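Local coordinates for antibiotic resistance protein (Deinococcus radiodurans, PDB 2VLI), which is a tunicamycin-resistance phosphotransferase with a P-loop NTPase fold, and probably inactivates the antibiotic by transferring a phosphate group to it, at residues T19-G31 and A162-P176. Numbering follows the deposited sequence.
Sequences THTAHTLHERLPG and AEQIAAQVGLTLAPP
Arg28 and Ala174 join helix 20-28 to the C-terminal tail. Arg28 NE gives a hydrogen bond of 2.7 Å to Ala174 O, with the acceptor in the guanidinium plane. NH2 adds a weak bond to the same oxygen. Arg28 NH1 forms a salt bridge with Glu163 OE2 at 3.0 Å. This bond is nearly straight. NH1 comes to the anti side of OE2, tilted out of the carboxylate plane, which stands 86° from that of the guanidinium. In return, Ala174 N donates to Arg28 O at 2.8 Å. Leu173 CD1 covers the centre of one guanidinium face, and the Pro176 ring covers the other toward its rim. The arginine chain is extended at chi2 and bends at chi3 (55°), which turns the group between these two covers. Gln159 OE1 also bonds NH1, which probably helps hold the guanidinium in this orientation.

Beside this polar site lies an apolar seam. Leu29 CD2 meets Leu171 CD1 at 3.6 Å, and its CG meets Leu173 CD2. Leu25 packs on Ala162 CB and Leu173 CD2. Thr24 CG2 touches Ala162 CB at 3.7 Å.

Gly170, with positive phi, forms a Schellman motif where the chain leaves the helix for the tail. Helix 20-28 follows the P-loop, and the C-terminal helix crosses it at -64°, with axes 10.0 Å apart. Leu29, Ile165 and Leu171 rest on Ile8 of the central parallel strand 7-11. Leu25 reaches Ile10 of the same strand and Ile81 of strand 80-84, and Ile165 also touches Phe109 of strand 107-112.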
loop_
_atom_site.group_PDB
_atom_site.type_symbol
_atom_site.label_atom_id
_atom_site.label_comp_id
_atom_site.label_asym_id
_atom_site.label_seq_id
_atom_site.Cartn_x
_atom_site.Cartn_y
_atom_site.Cartn_z
ATOM N N THR A 19 -6.064 18.844 5.810
ATOM C CA THR A 19 -5.752 19.570 7.057
ATOM C C THR A 19 -6.030 21.084 6.886
ATOM O O THR A 19 -7.096 21.572 7.317
ATOM C CB THR A 19 -4.293 19.234 7.625
ATOM O OG1 THR A 19 -4.134 19.787 8.945
ATOM C CG2 THR A 19 -3.146 19.719 6.713
ATOM N N HIS A 20 -5.126 21.801 6.207
ATOM C CA HIS A 20 -5.358 23.213 5.851
ATOM C C HIS A 20 -6.240 23.344 4.623
ATOM O O HIS A 20 -7.008 24.291 4.497
ATOM C CB HIS A 20 -4.028 23.941 5.612
ATOM C CG HIS A 20 -3.191 24.059 6.850
ATOM N ND1 HIS A 20 -1.813 23.963 6.843
ATOM C CD2 HIS A 20 -3.551 24.231 8.146
ATOM C CE1 HIS A 20 -1.363 24.087 8.081
ATOM N NE2 HIS A 20 -2.397 24.250 8.891
ATOM N N THR A 21 -6.127 22.387 3.709
ATOM C CA THR A 21 -6.912 22.438 2.493
ATOM C C THR A 21 -8.409 22.437 2.811
ATOM O O THR A 21 -9.131 23.282 2.330
ATOM C CB THR A 21 -6.605 21.255 1.601
ATOM O OG1 THR A 21 -5.231 21.307 1.211
ATOM C CG2 THR A 21 -7.489 21.285 0.368
ATOM N N ALA A 22 -8.832 21.454 3.608
ATOM C CA ALA A 22 -10.220 21.315 4.102
ATOM C C ALA A 22 -10.733 22.623 4.715
ATOM O O ALA A 22 -11.808 23.122 4.357
ATOM C CB ALA A 22 -10.286 20.181 5.128
ATOM N N HIS A 23 -9.936 23.192 5.605
ATOM C CA HIS A 23 -10.255 24.494 6.228
ATOM C C HIS A 23 -10.422 25.616 5.178
ATOM O O HIS A 23 -11.422 26.330 5.165
ATOM C CB HIS A 23 -9.169 24.861 7.243
ATOM C CG HIS A 23 -9.330 26.231 7.845
ATOM N ND1 HIS A 23 -10.384 26.559 8.673
ATOM C CD2 HIS A 23 -8.551 27.341 7.768
ATOM C CE1 HIS A 23 -10.266 27.818 9.058
ATOM N NE2 HIS A 23 -9.161 28.315 8.525
ATOM N N THR A 24 -9.461 25.744 4.264
ATOM C CA THR A 24 -9.570 26.727 3.176
ATOM C C THR A 24 -10.813 26.569 2.316
ATOM O O THR A 24 -11.451 27.565 1.941
ATOM C CB THR A 24 -8.324 26.646 2.255
ATOM O OG1 THR A 24 -7.160 26.637 3.085
ATOM C CG2 THR A 24 -8.283 27.810 1.265
ATOM N N LEU A 25 -11.152 25.331 1.974
ATOM C CA LEU A 25 -12.308 25.076 1.157
ATOM C C LEU A 25 -13.526 25.439 1.951
ATOM O O LEU A 25 -14.480 25.993 1.419
ATOM C CB LEU A 25 -12.433 23.598 0.781
ATOM C CG LEU A 25 -11.699 23.118 -0.459
ATOM C CD1 LEU A 25 -11.557 21.601 -0.405
ATOM C CD2 LEU A 25 -12.404 23.601 -1.748
ATOM N N HIS A 26 -13.502 25.069 3.222
ATOM C CA HIS A 26 -14.603 25.367 4.122
ATOM C C HIS A 26 -14.876 26.875 4.170
ATOM O O HIS A 26 -16.021 27.296 4.015
ATOM C CB HIS A 26 -14.325 24.850 5.517
ATOM C CG HIS A 26 -15.408 25.196 6.492
ATOM N ND1 HIS A 26 -16.738 24.973 6.220
ATOM C CD2 HIS A 26 -15.363 25.822 7.695
ATOM C CE1 HIS A 26 -17.466 25.398 7.241
ATOM N NE2 HIS A 26 -16.653 25.919 8.148
ATOM N N GLU A 27 -13.811 27.656 4.354
ATOM C CA GLU A 27 -13.917 29.130 4.466
ATOM C C GLU A 27 -14.462 29.776 3.200
ATOM O O GLU A 27 -14.981 30.883 3.258
ATOM C CB GLU A 27 -12.577 29.769 4.749
ATOM C CG GLU A 27 -11.866 29.403 6.030
ATOM C CD GLU A 27 -10.409 29.966 6.052
ATOM O OE1 GLU A 27 -9.789 30.146 4.957
ATOM O OE2 GLU A 27 -9.880 30.260 7.164
ATOM N N ARG A 28 -14.356 29.085 2.062
ATOM C CA ARG A 28 -14.769 29.638 0.766
ATOM C C ARG A 28 -15.941 28.949 0.099
ATOM O O ARG A 28 -16.288 29.267 -1.047
ATOM C CB ARG A 28 -13.569 29.671 -0.165
ATOM C CG ARG A 28 -12.421 30.475 0.443
ATOM C CD ARG A 28 -11.223 30.607 -0.463
ATOM N NE ARG A 28 -11.594 31.164 -1.754
ATOM C CZ ARG A 28 -10.811 31.171 -2.831
ATOM N NH1 ARG A 28 -9.587 30.672 -2.767
ATOM N NH2 ARG A 28 -11.257 31.681 -3.971
ATOM N N LEU A 29 -16.560 28.008 0.809
ATOM C CA LEU A 29 -17.812 27.408 0.382
ATOM C C LEU A 29 -18.863 27.642 1.443
ATOM O O LEU A 29 -18.999 26.827 2.365
ATOM C CB LEU A 29 -17.654 25.892 0.189
ATOM C CG LEU A 29 -16.924 25.462 -1.069
ATOM C CD1 LEU A 29 -16.524 23.992 -0.931
ATOM C CD2 LEU A 29 -17.801 25.710 -2.301
ATOM N N PRO A 30 -19.638 28.736 1.323
ATOM C CA PRO A 30 -20.669 28.964 2.344
ATOM C C PRO A 30 -21.686 27.823 2.418
ATOM O O PRO A 30 -22.090 27.251 1.375
ATOM C CB PRO A 30 -21.316 30.314 1.910
ATOM C CG PRO A 30 -20.264 30.976 1.052
ATOM C CD PRO A 30 -19.638 29.797 0.295
ATOM N N GLY A 31 -22.063 27.472 3.646
ATOM C CA GLY A 31 -22.974 26.342 3.917
ATOM C C GLY A 31 -22.253 25.003 4.110
ATOM O O GLY A 31 -22.883 23.993 4.440
ATOM N N ALA A 162 -6.948 24.402 -3.022
ATOM C CA ALA A 162 -8.366 24.508 -2.808
ATOM C C ALA A 162 -9.047 24.881 -4.105
ATOM O O ALA A 162 -10.049 24.284 -4.483
ATOM C CB ALA A 162 -8.672 25.535 -1.653
ATOM N N GLU A 163 -8.450 25.828 -4.828
ATOM C CA GLU A 163 -9.015 26.332 -6.069
ATOM C C GLU A 163 -9.058 25.249 -7.170
ATOM O O GLU A 163 -10.037 25.122 -7.884
ATOM C CB GLU A 163 -8.201 27.567 -6.546
ATOM C CG GLU A 163 -8.621 28.847 -5.774
ATOM C CD GLU A 163 -7.627 30.020 -5.832
ATOM O OE1 GLU A 163 -6.537 29.909 -6.449
ATOM O OE2 GLU A 163 -7.950 31.064 -5.220
ATOM N N GLN A 164 -7.978 24.483 -7.247
ATOM C CA GLN A 164 -7.808 23.343 -8.140
ATOM C C GLN A 164 -8.855 22.264 -7.868
ATOM O O GLN A 164 -9.485 21.751 -8.778
ATOM C CB GLN A 164 -6.398 22.783 -7.908
ATOM C CG GLN A 164 -5.947 21.692 -8.867
ATOM C CD GLN A 164 -6.109 22.119 -10.264
ATOM O OE1 GLN A 164 -5.777 23.252 -10.607
ATOM N NE2 GLN A 164 -6.642 21.238 -11.102
ATOM N N ILE A 165 -9.066 21.962 -6.589
ATOM C CA ILE A 165 -10.060 20.974 -6.187
ATOM C C ILE A 165 -11.444 21.462 -6.516
ATOM O O ILE A 165 -12.244 20.738 -7.124
ATOM C CB ILE A 165 -9.941 20.637 -4.706
ATOM C CG1 ILE A 165 -8.639 19.877 -4.464
ATOM C CG2 ILE A 165 -11.186 19.836 -4.252
ATOM C CD1 ILE A 165 -8.280 19.623 -3.046
ATOM N N ALA A 166 -11.741 22.709 -6.173
ATOM C CA ALA A 166 -13.034 23.257 -6.559
ATOM C C ALA A 166 -13.278 23.234 -8.074
ATOM O O ALA A 166 -14.368 22.910 -8.497
ATOM C CB ALA A 166 -13.234 24.671 -5.998
ATOM N N ALA A 167 -12.291 23.611 -8.883
ATOM C CA ALA A 167 -12.426 23.565 -10.363
ATOM C C ALA A 167 -12.737 22.160 -10.868
ATOM O O ALA A 167 -13.585 21.967 -11.731
ATOM C CB ALA A 167 -11.122 24.107 -11.074
ATOM N N GLN A 168 -12.038 21.170 -10.324
ATOM C CA GLN A 168 -12.243 19.794 -10.758
ATOM C C GLN A 168 -13.671 19.354 -10.470
ATOM O O GLN A 168 -14.301 18.748 -11.326
ATOM C CB GLN A 168 -11.186 18.864 -10.151
ATOM C CG GLN A 168 -9.818 19.193 -10.694
ATOM C CD GLN A 168 -8.768 18.067 -10.647
ATOM O OE1 GLN A 168 -7.580 18.354 -10.579
ATOM N NE2 GLN A 168 -9.198 16.814 -10.785
ATOM N N VAL A 169 -14.210 19.726 -9.309
ATOM C CA VAL A 169 -15.568 19.277 -8.946
ATOM C C VAL A 169 -16.714 20.185 -9.459
ATOM O O VAL A 169 -17.886 19.879 -9.265
ATOM C CB VAL A 169 -15.688 19.058 -7.421
ATOM C CG1 VAL A 169 -14.547 18.159 -6.938
ATOM C CG2 VAL A 169 -15.650 20.338 -6.678
ATOM N N GLY A 170 -16.374 21.302 -10.091
ATOM C CA GLY A 170 -17.390 22.170 -10.716
ATOM C C GLY A 170 -18.045 23.147 -9.752
ATOM O O GLY A 170 -19.181 23.547 -9.954
ATOM N N LEU A 171 -17.297 23.548 -8.726
ATOM C CA LEU A 171 -17.800 24.405 -7.656
ATOM C C LEU A 171 -17.191 25.788 -7.735
ATOM O O LEU A 171 -16.000 25.943 -8.005
ATOM C CB LEU A 171 -17.476 23.803 -6.277
ATOM C CG LEU A 171 -18.433 22.793 -5.619
ATOM C CD1 LEU A 171 -18.047 22.644 -4.151
ATOM C CD2 LEU A 171 -19.920 23.207 -5.750
ATOM N N THR A 172 -18.016 26.789 -7.448
ATOM C CA THR A 172 -17.583 28.184 -7.403
ATOM C C THR A 172 -17.201 28.542 -5.985
ATOM O O THR A 172 -17.997 28.351 -5.082
ATOM C CB THR A 172 -18.726 29.106 -7.937
ATOM O OG1 THR A 172 -18.668 29.100 -9.372
ATOM C CG2 THR A 172 -18.602 30.540 -7.408
ATOM N N LEU A 173 -15.974 29.004 -5.795
ATOM C CA LEU A 173 -15.511 29.446 -4.498
ATOM C C LEU A 173 -15.847 30.922 -4.260
ATOM O O LEU A 173 -15.770 31.760 -5.176
ATOM C CB LEU A 173 -13.998 29.239 -4.347
ATOM C CG LEU A 173 -13.435 27.807 -4.353
ATOM C CD1 LEU A 173 -12.002 27.844 -3.936
ATOM C CD2 LEU A 173 -14.242 26.879 -3.443
ATOM N N ALA A 174 -16.238 31.230 -3.030
ATOM C CA ALA A 174 -16.238 32.611 -2.556
ATOM C C ALA A 174 -14.792 33.100 -2.557
ATOM O O ALA A 174 -13.885 32.301 -2.567
ATOM C CB ALA A 174 -16.834 32.707 -1.167
ATOM N N PRO A 175 -14.572 34.423 -2.599
ATOM C CA PRO A 175 -13.195 34.942 -2.602
ATOM C C PRO A 175 -12.469 34.712 -1.270
ATOM O O PRO A 175 -13.134 34.482 -0.253
ATOM C CB PRO A 175 -13.381 36.441 -2.888
ATOM C CG PRO A 175 -14.808 36.744 -2.514
ATOM C CD PRO A 175 -15.589 35.487 -2.694
ATOM N N PRO A 176 -11.115 34.741 -1.273
ATOM C CA PRO A 176 -10.325 34.508 -0.041
ATOM C C PRO A 176 -10.592 35.474 1.122
ATOM O O PRO A 176 -9.960 35.346 2.183
ATOM C CB PRO A 176 -8.873 34.655 -0.514
ATOM C CG PRO A 176 -8.914 34.473 -2.004
ATOM C CD PRO A 176 -10.250 34.931 -2.458
#